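PDB 3OMT: uncharacterized protein from Cytophaga hutchinsonii, which is of unknown function but, as a putative antitoxin component of the Xre family with a helix-turn-helix domain, probably binds DNA. Local coordinates for residues Lys20-Thr23 with Asn24-Thr28. Sequence-based numbering, arbitrary orientation.
Sequences KGKT and NLWLT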
loop_
_atom_site.group_PDB
_atom_site.type_symbol
_atom_site.label_atom_id
_atom_site.label_comp_id
_atom_site.label_asym_id
_atom_site.label_seq_id
_atom_site.Cartn_x
_atom_site.Cartn_y
_atom_site.Cartn_z
ATOM N N LYS A 20 3.623 12.114 14.658
ATOM C CA LYS A 20 4.257 13.288 14.071
ATOM C C LYS A 20 3.669 14.614 14.581
ATOM O O LYS A 20 4.186 15.675 14.258
ATOM C CB LYS A 20 4.239 13.223 12.540
ATOM C CG LYS A 20 5.108 12.113 11.997
ATOM C CD LYS A 20 6.554 12.289 12.396
ATOM C CE LYS A 20 7.533 11.383 11.663
ATOM N NZ LYS A 20 8.878 11.742 12.199
ATOM N N GLY A 21 2.598 14.554 15.376
ATOM C CA GLY A 21 1.950 15.772 15.859
ATOM C C GLY A 21 1.161 16.533 14.777
ATOM O O GLY A 21 0.994 17.744 14.847
ATOM N N LYS A 22 0.667 15.833 13.766
ATOM C CA LYS A 22 -0.103 16.449 12.686
ATOM C C LYS A 22 -1.567 16.062 12.779
ATOM O O LYS A 22 -1.906 15.030 13.293
ATOM C CB LYS A 22 0.458 16.028 11.321
ATOM C CG LYS A 22 1.892 16.374 11.135
ATOM C CD LYS A 22 2.194 17.867 11.301
ATOM C CE LYS A 22 3.560 18.177 10.791
ATOM N NZ LYS A 22 3.995 19.577 11.028
ATOM N N THR A 23 -2.440 16.933 12.313
ATOM C CA THR A 23 -3.879 16.713 12.383
ATOM C C THR A 23 -4.371 16.277 11.012
ATOM O O THR A 23 -3.673 16.455 9.988
ATOM C CB THR A 23 -4.577 18.031 12.776
ATOM O OG1 THR A 23 -4.294 19.008 11.753
ATOM C CG2 THR A 23 -4.053 18.557 14.153
ATOM N N ASN A 24 -5.608 15.805 10.973
ATOM C CA ASN A 24 -6.271 15.515 9.705
ATOM C C ASN A 24 -6.349 16.763 8.835
ATOM O O ASN A 24 -6.137 16.700 7.640
ATOM C CB ASN A 24 -7.686 14.966 9.904
ATOM C CG ASN A 24 -7.722 13.576 10.490
ATOM O OD1 ASN A 24 -6.696 12.995 10.854
ATOM N ND2 ASN A 24 -8.943 13.006 10.573
ATOM N N LEU A 25 -6.659 17.891 9.444
ATOM C CA LEU A 25 -6.687 19.194 8.708
ATOM C C LEU A 25 -5.349 19.497 8.060
ATOM O O LEU A 25 -5.268 19.820 6.885
ATOM C CB LEU A 25 -7.059 20.342 9.663
ATOM C CG LEU A 25 -6.999 21.765 9.069
ATOM C CD1 LEU A 25 -8.013 21.897 7.951
ATOM C CD2 LEU A 25 -7.239 22.845 10.177
ATOM N N TRP A 26 -4.271 19.325 8.809
ATOM C CA TRP A 26 -2.945 19.555 8.226
ATOM C C TRP A 26 -2.719 18.707 6.975
ATOM O O TRP A 26 -2.213 19.180 5.950
ATOM C CB TRP A 26 -1.868 19.245 9.262
ATOM C CG TRP A 26 -0.487 19.517 8.814
ATOM C CD1 TRP A 26 0.221 20.685 8.959
ATOM C CD2 TRP A 26 0.377 18.610 8.118
ATOM N NE1 TRP A 26 1.483 20.555 8.400
ATOM C CE2 TRP A 26 1.606 19.303 7.862
ATOM C CE3 TRP A 26 0.251 17.299 7.714
ATOM C CZ2 TRP A 26 2.681 18.711 7.206
ATOM C CZ3 TRP A 26 1.370 16.685 7.063
ATOM C CH2 TRP A 26 2.548 17.406 6.820
ATOM N N LEU A 27 -3.063 17.433 7.055
ATOM C CA LEU A 27 -2.801 16.527 5.917
ATOM C C LEU A 27 -3.694 16.882 4.750
ATOM O O LEU A 27 -3.266 16.902 3.582
ATOM C CB LEU A 27 -2.996 15.083 6.340
ATOM C CG LEU A 27 -2.607 14.026 5.291
ATOM C CD1 LEU A 27 -1.097 14.139 5.061
ATOM C CD2 LEU A 27 -3.017 12.651 5.800
ATOM N N THR A 28 -4.926 17.238 5.073
ATOM C CA THR A 28 -5.899 17.610 4.078
ATOM C C THR A 28 -5.449 18.840 3.280
ATOM O O THR A 28 -5.459 18.838 2.065
ATOM C CB THR A 28 -7.279 17.880 4.742
ATOM O OG1 THR A 28 -7.777 16.710 5.416
ATOM C CG2 THR A 28 -8.333 18.327 3.703
#
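Thr23 is the N-cap of helix 24-30, and its side chain and backbone both hold the first turn. OG1 of Thr23 accepts from Trp26 N at 3.0 Å, the usual N-cap bond. The bond is nearly straight, with an angle of 163° at the hydrogen. The chi1 of 61° sets OG1 between the backbone N and the carbonyl carbon, where it faces the start of the helix. Thr23 O adds the first i to i+4 bond, to Leu27 N at 3.2 Å. One residue thus satisfies two amides of the opening turn. Just upstream, helix 13-20 ends in a Schellman motif, with Gly21 at positive phi. The short link joins two capped helix ends, leading from helix 13-20 into helix 24-30, probably the first helix of the helix-turn-helix.

Lys22 and Trp26 make the other half of the contact. The lysine chain lies across one face of the indole. Its CD sits over the five-membered ring, 3.8 Å from the centroid, as a CH-pi contact. CB and CG lie near the six-membered ring at CE3. A bend at chi2 (-57°) lets the chain follow the face. The rest of the chain is extended and brings NZ to 4.2 Å from the centroid of the five-membered ring of Trp26, an off-centre cation-pi contact. Leu60 of helix 50-60 touches both side chains, so the pair also packs against that helix. At the first residue of the helix, Asn24 O accepts hydrogen bonds from both Thr28 N and Thr28 OG1. Thr28 OG1 donates at 2.8 Å to Asn24 O, from above the carbonyl plane.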